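Local atomic coordinates of early 35 kDa protein (Autographa californica nucleopolyhedrovirus, PDB entry 1I3S), a protein that blocks host caspases and so stops the apoptosis of infected insect cells, and also inhibits the antiviral RNA interference response of the host. Residues Ile14-Gln19 / Arg63-Ser68; Ile33-Leu38 / Ser162-Ser167; Thr39-Met44 / Leu154-Glu159; Val55-Asn60 / Asp97-Val102. The protein carries 1 engineered substitution. All blocks are in the same frame, centred on the assembly; numbering follows the deposited sequence.

Contact 1 of 4, residues Ile14-Gln19 / Arg63-Ser68; sequences IIRDCQ and RDRIKS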
loop_
_atom_site.group_PDB
_atom_site.type_symbol
_atom_site.label_atom_id
_atom_site.label_comp_id
_atom_site.label_asym_id
_atom_site.label_seq_id
_atom_site.Cartn_x
_atom_site.Cartn_y
_atom_site.Cartn_z
ATOM N N ILE A 14 5.652 1.935 0.546
ATOM C CA ILE A 14 5.188 3.214 1.135
ATOM C C ILE A 14 4.432 4.009 0.161
ATOM O O ILE A 14 4.902 4.279 -0.962
ATOM C CB ILE A 14 6.357 4.048 1.651
ATOM C CG1 ILE A 14 7.017 3.319 2.810
ATOM C CG2 ILE A 14 5.895 5.378 2.137
ATOM C CD1 ILE A 14 7.968 2.268 2.346
ATOM N N ILE A 15 3.240 4.414 0.578
ATOM C CA ILE A 15 2.323 5.177 -0.266
ATOM C C ILE A 15 1.863 6.433 0.347
ATOM O O ILE A 15 1.453 6.432 1.509
ATOM C CB ILE A 15 1.055 4.331 -0.577
ATOM C CG1 ILE A 15 1.421 3.150 -1.450
ATOM C CG2 ILE A 15 -0.036 5.173 -1.249
ATOM C CD1 ILE A 15 0.240 2.252 -1.630
ATOM N N ARG A 16 1.929 7.532 -0.401
ATOM C CA ARG A 16 1.379 8.835 0.071
ATOM C C ARG A 16 0.531 9.366 -1.040
ATOM O O ARG A 16 1.008 9.498 -2.176
ATOM C CB ARG A 16 2.458 9.863 0.396
ATOM C CG ARG A 16 1.811 11.167 0.850
ATOM C CD ARG A 16 2.763 12.265 1.134
ATOM N NE ARG A 16 3.355 12.821 -0.073
ATOM C CZ ARG A 16 4.390 13.649 -0.069
ATOM N NH1 ARG A 16 4.946 14.019 1.082
ATOM N NH2 ARG A 16 4.882 14.086 -1.209
ATOM N N ASP A 17 -0.739 9.648 -0.767
ATOM C CA ASP A 17 -1.657 10.210 -1.830
ATOM C C ASP A 17 -2.304 11.437 -1.285
ATOM O O ASP A 17 -3.066 11.363 -0.311
ATOM C CB ASP A 17 -2.719 9.182 -2.241
ATOM C CG ASP A 17 -3.604 9.667 -3.392
ATOM O OD1 ASP A 17 -3.625 9.015 -4.467
ATOM O OD2 ASP A 17 -4.295 10.691 -3.221
ATOM N N CYS A 18 -2.013 12.585 -1.890
ATOM C CA CYS A 18 -2.562 13.887 -1.423
ATOM C C CYS A 18 -3.165 14.712 -2.477
ATOM O O CYS A 18 -2.731 14.672 -3.655
ATOM C CB CYS A 18 -1.467 14.703 -0.766
ATOM S SG CYS A 18 -0.695 13.851 0.590
ATOM N N GLN A 19 -4.183 15.478 -2.080
ATOM C CA GLN A 19 -4.896 16.408 -2.991
ATOM C C GLN A 19 -3.959 17.560 -3.034
ATOM O O GLN A 19 -3.578 18.100 -1.964
ATOM C CB GLN A 19 -6.219 16.847 -2.368
ATOM C CG GLN A 19 -7.198 17.559 -3.326
ATOM C CD GLN A 19 -7.784 16.607 -4.386
ATOM O OE1 GLN A 19 -8.125 15.422 -4.089
ATOM N NE2 GLN A 19 -7.912 17.097 -5.611
ATOM N N ARG A 63 11.045 8.691 1.533
ATOM C CA ARG A 63 10.590 7.383 2.040
ATOM C C ARG A 63 10.377 7.384 3.516
ATOM O O ARG A 63 9.296 6.986 3.998
ATOM C CB ARG A 63 11.586 6.289 1.644
ATOM C CG ARG A 63 11.141 4.877 2.028
ATOM C CD ARG A 63 12.091 3.789 1.488
ATOM N NE ARG A 63 11.620 2.413 1.732
ATOM C CZ ARG A 63 11.478 1.848 2.934
ATOM N NH1 ARG A 63 11.768 2.529 4.043
ATOM N NH2 ARG A 63 11.061 0.586 3.028
ATOM N N ASP A 64 11.367 7.827 4.280
ATOM C CA ASP A 64 11.214 7.857 5.750
ATOM C C ASP A 64 10.309 8.936 6.195
ATOM O O ASP A 64 9.587 8.786 7.180
ATOM C CB ASP A 64 12.565 8.020 6.444
ATOM C CG ASP A 64 13.357 6.720 6.507
ATOM O OD1 ASP A 64 14.230 6.649 7.401
ATOM O OD2 ASP A 64 13.122 5.788 5.684
ATOM N N ARG A 65 10.331 10.067 5.518
ATOM C CA ARG A 65 9.420 11.134 5.907
ATOM C C ARG A 65 8.004 10.603 5.879
ATOM O O ARG A 65 7.288 10.693 6.896
ATOM C CB ARG A 65 9.581 12.337 4.968
ATOM C CG ARG A 65 10.712 13.286 5.372
ATOM C CD ARG A 65 11.204 14.251 4.247
ATOM N NE ARG A 65 10.149 14.794 3.374
ATOM C CZ ARG A 65 8.919 15.148 3.764
ATOM N NH1 ARG A 65 8.549 15.019 5.035
ATOM N NH2 ARG A 65 8.052 15.648 2.877
ATOM N N ILE A 66 7.584 10.021 4.749
ATOM C CA ILE A 66 6.206 9.465 4.580
ATOM C C ILE A 66 5.912 8.350 5.493
ATOM O O ILE A 66 4.869 8.333 6.143
ATOM C CB ILE A 66 5.981 8.951 3.157
ATOM C CG1 ILE A 66 6.131 10.099 2.168
ATOM C CG2 ILE A 66 4.594 8.328 3.022
ATOM C CD1 ILE A 66 6.474 9.616 0.796
ATOM N N LYS A 67 6.809 7.377 5.553
ATOM C CA LYS A 67 6.624 6.196 6.440
ATOM C C LYS A 67 6.434 6.514 7.900
ATOM O O LYS A 67 5.658 5.850 8.614
ATOM C CB LYS A 67 7.817 5.272 6.286
ATOM C CG LYS A 67 7.790 4.055 7.176
ATOM C CD LYS A 67 8.971 3.156 6.876
ATOM C CE LYS A 67 9.299 2.277 8.072
ATOM N NZ LYS A 67 8.216 1.375 8.511
ATOM N N SER A 68 7.103 7.543 8.379
ATOM C CA SER A 68 7.029 7.878 9.799
ATOM C C SER A 68 5.682 8.240 10.238
ATOM O O SER A 68 5.310 7.991 11.383
ATOM C CB SER A 68 7.986 9.021 10.099
ATOM O OG SER A 68 7.556 10.191 9.423
#

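Contact 2 of 4, residues Ile33-Leu38 / Ser162-Ser167; sequences IMNTML and SNQVLS. Unlike the reference sequence in segment 33-38: Met37 (reference Gln).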
loop_
_atom_site.group_PDB
_atom_site.type_symbol
_atom_site.label_atom_id
_atom_site.label_comp_id
_atom_site.label_asym_id
_atom_site.label_seq_id
_atom_site.Cartn_x
_atom_site.Cartn_y
_atom_site.Cartn_z
ATOM N N ILE A 33 11.013 -3.540 -4.753
ATOM C CA ILE A 33 11.777 -3.732 -6.021
ATOM C C ILE A 33 12.622 -2.525 -6.267
ATOM O O ILE A 33 13.859 -2.589 -6.186
ATOM C CB ILE A 33 10.832 -3.885 -7.265
ATOM C CG1 ILE A 33 9.746 -4.942 -7.007
ATOM C CG2 ILE A 33 11.650 -4.290 -8.490
ATOM C CD1 ILE A 33 8.741 -5.132 -8.173
ATOM N N MET A 34 11.963 -1.410 -6.572
ATOM C CA MET A 34 12.630 -0.121 -6.852
ATOM C C MET A 34 13.987 0.040 -6.265
ATOM O O MET A 34 14.819 0.786 -6.824
ATOM C CB MET A 34 11.728 1.037 -6.409
ATOM C CG MET A 34 10.500 1.231 -7.296
ATOM S SD MET A 34 9.345 2.485 -6.684
ATOM C CE MET A 34 10.282 3.942 -6.875
ATOM N N ASN A 35 14.276 -0.626 -5.149
ATOM C CA ASN A 35 15.627 -0.480 -4.563
ATOM C C ASN A 35 16.447 -1.741 -4.520
ATOM O O ASN A 35 17.010 -2.132 -3.470
ATOM C CB ASN A 35 15.522 0.153 -3.185
ATOM C CG ASN A 35 16.640 1.140 -2.944
ATOM O OD1 ASN A 35 17.830 0.745 -2.811
ATOM N ND2 ASN A 35 16.300 2.430 -2.916
ATOM N N THR A 36 16.563 -2.364 -5.687
ATOM C CA THR A 36 17.285 -3.643 -5.892
ATOM C C THR A 36 18.185 -3.499 -7.091
ATOM O O THR A 36 18.017 -2.563 -7.894
ATOM C CB THR A 36 16.233 -4.794 -6.168
ATOM O OG1 THR A 36 15.388 -4.959 -5.027
ATOM C CG2 THR A 36 16.904 -6.125 -6.485
ATOM N N MET A 37 19.163 -4.388 -7.240
ATOM C CA MET A 37 20.028 -4.330 -8.438
ATOM C C MET A 37 19.221 -4.984 -9.517
ATOM O O MET A 37 19.188 -6.235 -9.627
ATOM C CB MET A 37 21.339 -5.099 -8.226
ATOM C CG MET A 37 22.073 -4.729 -6.953
ATOM S SD MET A 37 23.870 -4.592 -7.100
ATOM C CE MET A 37 24.021 -2.728 -7.124
ATOM N N LEU A 38 18.525 -4.175 -10.314
ATOM C CA LEU A 38 17.702 -4.721 -11.406
ATOM C C LEU A 38 18.614 -5.219 -12.460
ATOM O O LEU A 38 19.497 -4.471 -12.947
ATOM C CB LEU A 38 16.783 -3.653 -11.989
ATOM C CG LEU A 38 15.786 -3.004 -11.041
ATOM C CD1 LEU A 38 14.873 -2.078 -11.835
ATOM C CD2 LEU A 38 14.970 -4.084 -10.349
ATOM N N SER A 162 20.019 8.573 -5.870
ATOM C CA SER A 162 19.137 8.636 -4.652
ATOM C C SER A 162 17.709 8.968 -5.001
ATOM O O SER A 162 16.961 9.531 -4.159
ATOM C CB SER A 162 19.657 9.690 -3.669
ATOM O OG SER A 162 20.819 9.234 -3.006
ATOM N N ASN A 163 17.307 8.628 -6.229
ATOM C CA ASN A 163 15.945 8.920 -6.740
ATOM C C ASN A 163 15.065 7.766 -6.979
ATOM O O ASN A 163 14.403 7.727 -8.025
ATOM C CB ASN A 163 16.028 9.679 -8.055
ATOM C CG ASN A 163 16.537 11.085 -7.886
ATOM O OD1 ASN A 163 16.530 11.648 -6.749
ATOM N ND2 ASN A 163 16.971 11.697 -9.001
ATOM N N GLN A 164 15.015 6.801 -6.069
ATOM C CA GLN A 164 14.120 5.621 -6.293
ATOM C C GLN A 164 12.779 5.822 -5.636
ATOM O O GLN A 164 12.371 5.047 -4.722
ATOM C CB GLN A 164 14.762 4.315 -5.770
ATOM C CG GLN A 164 16.030 3.877 -6.484
ATOM C CD GLN A 164 17.228 4.687 -6.045
ATOM O OE1 GLN A 164 17.563 4.728 -4.832
ATOM N NE2 GLN A 164 17.888 5.341 -7.001
ATOM N N VAL A 165 12.082 6.868 -6.060
ATOM C CA VAL A 165 10.772 7.200 -5.520
ATOM C C VAL A 165 10.023 7.754 -6.657
ATOM O O VAL A 165 10.465 8.731 -7.258
ATOM C CB VAL A 165 10.857 8.268 -4.401
ATOM C CG1 VAL A 165 9.494 8.895 -4.208
ATOM C CG2 VAL A 165 11.337 7.649 -3.082
ATOM N N LEU A 166 8.893 7.138 -6.996
ATOM C CA LEU A 166 8.085 7.624 -8.124
ATOM C C LEU A 166 6.971 8.457 -7.634
ATOM O O LEU A 166 6.352 8.160 -6.614
ATOM C CB LEU A 166 7.581 6.443 -8.985
ATOM C CG LEU A 166 8.667 5.757 -9.849
ATOM C CD1 LEU A 166 8.158 4.473 -10.432
ATOM C CD2 LEU A 166 9.121 6.694 -10.965
ATOM N N SER A 167 6.727 9.556 -8.333
ATOM C CA SER A 167 5.639 10.501 -7.990
ATOM C C SER A 167 4.719 10.641 -9.167
ATOM O O SER A 167 5.148 11.080 -10.248
ATOM C CB SER A 167 6.219 11.861 -7.633
ATOM O OG SER A 167 5.177 12.810 -7.502
#

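Contact 3 of 4, residues Thr39-Met44 / Leu154-Glu159; sequences TKPVLM and LKPGFE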
loop_
_atom_site.group_PDB
_atom_site.type_symbol
_atom_site.label_atom_id
_atom_site.label_comp_id
_atom_site.label_asym_id
_atom_site.label_seq_id
_atom_site.Cartn_x
_atom_site.Cartn_y
_atom_site.Cartn_z
ATOM N N THR A 39 18.430 -6.484 -12.826
ATOM C CA THR A 39 19.236 -7.147 -13.868
ATOM C C THR A 39 18.544 -7.057 -15.192
ATOM O O THR A 39 19.176 -7.219 -16.269
ATOM C CB THR A 39 19.423 -8.613 -13.521
ATOM O OG1 THR A 39 20.069 -8.702 -12.251
ATOM C CG2 THR A 39 20.259 -9.321 -14.573
ATOM N N LYS A 40 17.240 -6.800 -15.152
ATOM C CA LYS A 40 16.434 -6.693 -16.388
ATOM C C LYS A 40 15.187 -5.916 -16.089
ATOM O O LYS A 40 14.893 -5.625 -14.908
ATOM C CB LYS A 40 16.077 -8.098 -16.886
ATOM C CG LYS A 40 15.179 -8.861 -15.924
ATOM C CD LYS A 40 14.879 -10.287 -16.371
ATOM C CE LYS A 40 14.013 -10.972 -15.311
ATOM N NZ LYS A 40 13.835 -12.437 -15.527
ATOM N N PRO A 41 14.416 -5.541 -17.128
ATOM C CA PRO A 41 13.183 -4.782 -16.893
ATOM C C PRO A 41 12.176 -5.420 -15.971
ATOM O O PRO A 41 11.795 -6.606 -16.141
ATOM C CB PRO A 41 12.644 -4.561 -18.306
ATOM C CG PRO A 41 13.894 -4.390 -19.091
ATOM C CD PRO A 41 14.764 -5.524 -18.562
ATOM N N VAL A 42 11.728 -4.635 -14.989
ATOM C CA VAL A 42 10.737 -5.064 -13.969
ATOM C C VAL A 42 9.442 -4.342 -14.209
ATOM O O VAL A 42 9.440 -3.127 -14.504
ATOM C CB VAL A 42 11.245 -4.734 -12.531
ATOM C CG1 VAL A 42 10.175 -5.012 -11.510
ATOM C CG2 VAL A 42 12.458 -5.558 -12.211
ATOM N N LEU A 43 8.329 -5.069 -14.084
ATOM C CA LEU A 43 6.964 -4.521 -14.281
ATOM C C LEU A 43 6.237 -4.297 -12.978
ATOM O O LEU A 43 6.301 -5.124 -12.045
ATOM C CB LEU A 43 6.136 -5.486 -15.125
ATOM C CG LEU A 43 5.178 -4.988 -16.211
ATOM C CD1 LEU A 43 4.013 -5.948 -16.263
ATOM C CD2 LEU A 43 4.681 -3.584 -15.965
ATOM N N MET A 44 5.532 -3.177 -12.897
ATOM C CA MET A 44 4.713 -2.819 -11.719
ATOM C C MET A 44 3.448 -2.286 -12.287
ATOM O O MET A 44 3.478 -1.438 -13.190
ATOM C CB MET A 44 5.338 -1.699 -10.895
ATOM C CG MET A 44 6.616 -2.006 -10.189
ATOM S SD MET A 44 6.920 -0.609 -9.092
ATOM C CE MET A 44 7.088 0.732 -10.249
ATOM N N LEU A 154 10.591 -0.735 -14.813
ATOM C CA LEU A 154 11.829 -0.154 -14.297
ATOM C C LEU A 154 12.942 -0.762 -15.041
ATOM O O LEU A 154 12.941 -1.975 -15.284
ATOM C CB LEU A 154 11.964 -0.436 -12.808
ATOM C CG LEU A 154 11.189 0.499 -11.884
ATOM C CD1 LEU A 154 9.894 0.942 -12.521
ATOM C CD2 LEU A 154 10.929 -0.231 -10.577
ATOM N N LYS A 155 13.911 0.053 -15.431
ATOM C CA LYS A 155 15.058 -0.441 -16.196
ATOM C C LYS A 155 16.319 -0.398 -15.396
ATOM O O LYS A 155 16.468 0.431 -14.475
ATOM C CB LYS A 155 15.194 0.375 -17.483
ATOM C CG LYS A 155 13.894 0.414 -18.292
ATOM C CD LYS A 155 13.994 1.331 -19.496
ATOM C CE LYS A 155 12.620 1.636 -20.102
ATOM N NZ LYS A 155 11.820 0.409 -20.348
ATOM N N PRO A 156 17.262 -1.308 -15.695
ATOM C CA PRO A 156 18.543 -1.382 -14.994
ATOM C C PRO A 156 19.218 -0.062 -14.932
ATOM O O PRO A 156 19.444 0.598 -15.967
ATOM C CB PRO A 156 19.332 -2.393 -15.825
ATOM C CG PRO A 156 18.253 -3.321 -16.329
ATOM C CD PRO A 156 17.181 -2.344 -16.747
ATOM N N GLY A 157 19.569 0.352 -13.725
ATOM C CA GLY A 157 20.233 1.627 -13.559
ATOM C C GLY A 157 19.343 2.538 -12.756
ATOM O O GLY A 157 19.784 3.607 -12.282
ATOM N N PHE A 158 18.092 2.108 -12.586
ATOM C CA PHE A 158 17.076 2.885 -11.832
ATOM C C PHE A 158 17.492 3.050 -10.414
ATOM O O PHE A 158 17.180 4.081 -9.783
ATOM C CB PHE A 158 15.707 2.187 -11.897
ATOM C CG PHE A 158 14.585 2.983 -11.273
ATOM C CD1 PHE A 158 13.915 3.959 -12.000
ATOM C CD2 PHE A 158 14.232 2.787 -9.933
ATOM C CE1 PHE A 158 12.918 4.729 -11.412
ATOM C CE2 PHE A 158 13.231 3.557 -9.334
ATOM C CZ PHE A 158 12.578 4.528 -10.082
ATOM N N GLU A 159 18.214 2.057 -9.894
ATOM C CA GLU A 159 18.702 2.055 -8.468
ATOM C C GLU A 159 19.970 2.832 -8.298
ATOM O O GLU A 159 20.525 2.928 -7.180
ATOM C CB GLU A 159 18.906 0.611 -7.970
ATOM C CG GLU A 159 20.252 -0.069 -8.354
ATOM C CD GLU A 159 20.361 -0.624 -9.802
ATOM O OE1 GLU A 159 21.359 -1.346 -10.066
ATOM O OE2 GLU A 159 19.492 -0.356 -10.670
#

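Contact 4 of 4, residues Val55-Asn60 / Asp97-Val102; sequences VTRKNN and DEHYSV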
loop_
_atom_site.group_PDB
_atom_site.type_symbol
_atom_site.label_atom_id
_atom_site.label_comp_id
_atom_site.label_asym_id
_atom_site.label_seq_id
_atom_site.Cartn_x
_atom_site.Cartn_y
_atom_site.Cartn_z
ATOM N N VAL A 55 4.984 12.439 -14.366
ATOM C CA VAL A 55 5.655 11.438 -13.540
ATOM C C VAL A 55 7.003 11.953 -13.262
ATOM O O VAL A 55 7.716 12.409 -14.175
ATOM C CB VAL A 55 5.811 10.093 -14.248
ATOM C CG1 VAL A 55 6.518 9.115 -13.306
ATOM C CG2 VAL A 55 4.464 9.552 -14.671
ATOM N N THR A 56 7.402 11.884 -12.003
ATOM C CA THR A 56 8.722 12.386 -11.581
ATOM C C THR A 56 9.327 11.475 -10.604
ATOM O O THR A 56 8.632 10.652 -9.996
ATOM C CB THR A 56 8.586 13.759 -10.912
ATOM O OG1 THR A 56 7.848 14.618 -11.778
ATOM C CG2 THR A 56 9.944 14.385 -10.669
ATOM N N ARG A 57 10.636 11.592 -10.433
ATOM C CA ARG A 57 11.358 10.788 -9.430
ATOM C C ARG A 57 11.653 11.751 -8.328
ATOM O O ARG A 57 11.790 12.956 -8.573
ATOM C CB ARG A 57 12.643 10.212 -10.039
ATOM C CG ARG A 57 12.388 9.334 -11.264
ATOM C CD ARG A 57 13.679 8.788 -11.858
ATOM N NE ARG A 57 14.403 8.015 -10.858
ATOM C CZ ARG A 57 15.365 7.148 -11.133
ATOM N NH1 ARG A 57 15.721 6.934 -12.401
ATOM N NH2 ARG A 57 15.966 6.499 -10.141
ATOM N N LYS A 58 11.727 11.270 -7.096
ATOM C CA LYS A 58 12.002 12.162 -5.948
ATOM C C LYS A 58 13.045 11.583 -5.095
ATOM O O LYS A 58 13.332 10.388 -5.187
ATOM C CB LYS A 58 10.715 12.420 -5.154
ATOM C CG LYS A 58 9.807 13.421 -5.876
ATOM C CD LYS A 58 8.561 13.702 -5.109
ATOM C CE LYS A 58 7.859 14.913 -5.647
ATOM N NZ LYS A 58 6.790 15.322 -4.691
ATOM N N ASN A 59 13.638 12.396 -4.230
ATOM C CA ASN A 59 14.731 11.914 -3.366
ATOM C C ASN A 59 14.319 10.862 -2.433
ATOM O O ASN A 59 13.189 10.867 -1.933
ATOM C CB ASN A 59 15.335 13.081 -2.588
ATOM C CG ASN A 59 16.615 12.706 -1.873
ATOM O OD1 ASN A 59 16.598 12.120 -0.752
ATOM N ND2 ASN A 59 17.741 13.015 -2.501
ATOM N N ASN A 60 15.232 9.940 -2.154
ATOM C CA ASN A 60 14.938 8.836 -1.230
ATOM C C ASN A 60 14.621 9.265 0.163
ATOM O O ASN A 60 13.998 8.499 0.929
ATOM C CB ASN A 60 16.087 7.841 -1.219
ATOM C CG ASN A 60 16.159 7.029 -2.492
ATOM O OD1 ASN A 60 15.213 7.031 -3.307
ATOM N ND2 ASN A 60 17.264 6.316 -2.680
ATOM N N ASP A 97 11.936 7.863 -19.000
ATOM C CA ASP A 97 13.160 8.347 -18.350
ATOM C C ASP A 97 14.264 7.415 -18.748
ATOM O O ASP A 97 14.011 6.354 -19.362
ATOM C CB ASP A 97 12.938 8.337 -16.839
ATOM C CG ASP A 97 14.173 8.722 -16.057
ATOM O OD1 ASP A 97 14.962 7.805 -15.673
ATOM O OD2 ASP A 97 14.342 9.953 -15.833
ATOM N N GLU A 98 15.499 7.755 -18.423
ATOM C CA GLU A 98 16.611 6.872 -18.810
ATOM C C GLU A 98 16.444 5.534 -18.185
ATOM O O GLU A 98 16.986 4.524 -18.703
ATOM C CB GLU A 98 17.972 7.491 -18.401
ATOM N N HIS A 99 15.676 5.464 -17.099
ATOM C CA HIS A 99 15.521 4.181 -16.407
ATOM C C HIS A 99 14.158 3.703 -16.064
ATOM O O HIS A 99 14.013 2.710 -15.331
ATOM C CB HIS A 99 16.361 4.192 -15.143
ATOM C CG HIS A 99 17.747 4.705 -15.356
ATOM N ND1 HIS A 99 18.123 5.991 -15.025
ATOM C CD2 HIS A 99 18.842 4.116 -15.896
ATOM C CE1 HIS A 99 19.391 6.170 -15.350
ATOM N NE2 HIS A 99 19.851 5.047 -15.880
ATOM N N TYR A 100 13.116 4.367 -16.530
ATOM C CA TYR A 100 11.767 3.864 -16.216
ATOM C C TYR A 100 10.934 4.247 -17.348
ATOM O O TYR A 100 11.329 5.121 -18.149
ATOM C CB TYR A 100 11.242 4.424 -14.875
ATOM C CG TYR A 100 10.814 5.874 -14.855
ATOM C CD1 TYR A 100 9.676 6.299 -15.548
ATOM C CD2 TYR A 100 11.544 6.825 -14.144
ATOM C CE1 TYR A 100 9.282 7.629 -15.541
ATOM C CE2 TYR A 100 11.153 8.173 -14.127
ATOM C CZ TYR A 100 10.024 8.570 -14.832
ATOM O OH TYR A 100 9.660 9.907 -14.868
ATOM N N SER A 101 9.780 3.617 -17.469
ATOM C CA SER A 101 8.884 3.894 -18.586
ATOM C C SER A 101 7.500 3.649 -18.063
ATOM O O SER A 101 7.210 2.560 -17.487
ATOM C CB SER A 101 9.244 2.942 -19.730
ATOM O OG SER A 101 8.461 3.181 -20.875
ATOM N N VAL A 102 6.610 4.619 -18.243
ATOM C CA VAL A 102 5.243 4.494 -17.696
ATOM C C VAL A 102 4.157 4.815 -18.642
ATOM O O VAL A 102 4.291 5.720 -19.477
ATOM C CB VAL A 102 5.069 5.417 -16.449
ATOM C CG1 VAL A 102 3.609 5.439 -16.006
ATOM C CG2 VAL A 102 5.952 4.948 -15.327
#

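Contact 1 of 4, residues Ile14-Gln19 / Arg63-Ser68
Ile14 meets the helical segment 63-68 through both of its methyl groups and, more loosely, through CG1. Its CG2 is anti to the backbone N, and this turns the methyl onto Ile66, where CG2 meets Ile66 CG2 at 3.3 Å. Its CD1 lies over one face of the Arg63 guanidinium, 3.6 Å from Arg63 CZ and displaced toward the rim. The extended Arg63 chain carries that flat group across the end of Ile14 at about a right angle. Ile14 CG1 is 4.1 Å from Lys67 CB; the amine of Lys67 leads away to a salt bridge with Asp71. Ile15 turns its side chain away from the helix, and its carbonyl O touches Ile66 CG2. Arg16 returns to the helix side: its CB packs on Ile66 CG2 at 3.7 Å. The chain then bends at chi3 (72°), and NH1 comes 3.9 Å from Arg65 NH2. The two guanidinium planes are 58° apart. The charges are alike, so this pair is unlikely to add attraction; Arg16 NH2 also has a long, weak ion pair with Glu26. No hydrogen bond joins the segments. The axes of segments 14-19 and 63-68 cross at 78° and come within 8.2 Å. Strand 13-21 runs between strands 24-30 and 191-200 of the large mixed sheet. Helix 61-75 packs on one face of it, where Ile66 also touches Val28 and Arg63 touches Ile30.

Contact 2 of 4, residues Ile33-Leu38 / Ser162-Ser167
Met34 lays its terminal methyl against the backbone of the 162-167 segment. CE is 3.2 Å from Gln164 O and 3.5 Å from both Val165 N and Leu166 N. It thus covers the peptide units that lead from the turn into the strand. The same methyl meets the side chain of Leu166, 3.8 Å from its CG. The Met34 chain is extended as far as SD and then bends (chi3 68°), and the bend turns CE onto these peptides. Phe158 and Leu154 also touch Met34, so its side chain is buried among apolar neighbours. Gln164 packs back on the loop: its CG lies 3.3 Å from Met34 O. Its own chain folds at chi2 (77°). The amide end comes up to Asn35, whose ND2 is 3.2 Å from Gln164 OE1. The two amide planes stand 80° apart, nearly perpendicular, and the side chains cross at about a right angle. The buried Gln164 amide is held mainly from elsewhere. OE1 accepts from Asn60 ND2, and NE2 donates to the carbonyl oxygens of Phe158 and Gly161. These bonds should fix its rotation and satisfy both polar ends. Asn35 sits at the exposed margin, while Met34 and Leu166 fill the interior. Across the contact, the loop between strands 24-30 and 42-48 closes over the start of strand 166-170. Gln164 is the centre of an inverse gamma turn, a tight three-residue bend that here turns the chain into that strand.

Contact 3 of 4, residues Thr39-Met44 / Leu154-Glu159
The ring of Phe158 carries Leu154 on one face, with Leu154 CG 4.2 Å above the plane and over the ring centre, and Leu154 in turn reaches Met44. The ring also makes a cation-pi contact with Arg57. Leu154 CD1 meets Met44 CE at 3.6 Å, and the two side chains cross at a slant. Met44 bends at chi3 (-62°), which brings its methyl to the branched end of the leucine. Val42 and Leu154 form an antiparallel hydrogen-bonded pair. Val42 N gives to Leu154 O at 2.9 Å, and Leu154 N gives to Val42 O at 2.7 Å. This pair joins the edge strand 42-48 to strand 148-154 in the four-stranded antiparallel sheet. Just before it, Pro41 CA makes a CA-H...O contact with Leu154 O at 3.2 Å. Beyond the bridge the two segments stay in touch through prolines: Pro156 CG rests 3.8 Å from Lys40 N. A type II turn runs from Lys155 to Phe158, with Gly157 in its third place. Gly157 N donates to Glu159 OE2 at 3.1 Å. Leu43 turns away from Leu154 and lines the pocket that holds a dithiothreitol molecule.

Contact 4 of 4, residues Val55-Asn60 / Asp97-Val102
Tyr100 holds its ring between the backbone N and the carbonyl carbon (chi1 74°), which points the phenol at strand 52-57. Arg57 has CG anti to its carbonyl carbon, which runs CG and CD beside the ring; the bend at chi3 (58°) then turns the guanidinium toward Asp97. The two side chains run alongside each other, pointing opposite ways. Arg57 CD lies at the ring edge, in its plane, 3.5 Å from Tyr100 CE2. Tyr100 OH gives a weak hydrogen bond of 3.2 Å to Val55 O, and Val55 CG1 packs 3.6 Å from the same hydroxyl. Val55 CG2 reaches more loosely to Val102. Arg57 NH1 forms a weak salt bridge of 3.5 Å with Asp97 OD1, which lies at the edge of the guanidinium. His99 ND1 is also near that plane, 3.7 Å from Arg57 NH1. Firmer bonds fix the rest of the group: NH2 donates to Phe158 O and NE to Asn163 O. Asp97 OD1 has a second partner, His99 N at 2.8 Å. That bond makes an Asx turn, and Asp97 N bonds to Tyr100 O across the same bend. This is the reverse turn of a beta hairpin, linking strands 93-96 and 100-106, and it packs by its side chains against strand 52-57 of the large mixed sheet.

Contact 2 is the most buried of the four; the others mix buried residues with exposed ones. Contacts 2, 3 and 4 cluster, with centres 8 to 11 Å apart, where the mixed sheet meets the four-stranded sheet. Contacts 2 and 4 involve neighbouring strands of the mixed sheet, 166-170 and 52-57. The centre of contact 1 is 15 Å or more from the others, though its edge touches contact 4 and helix 61-75 directly follows strand 52-57. Chemistry follows place. Contact 3 alone has paired backbone bonds, being within a sheet. Contact 1 is mainly apolar helix-on-sheet packing, contact 2 sets a methionine methyl and an amide against a turn, and contact 4 adds charged and aromatic groups.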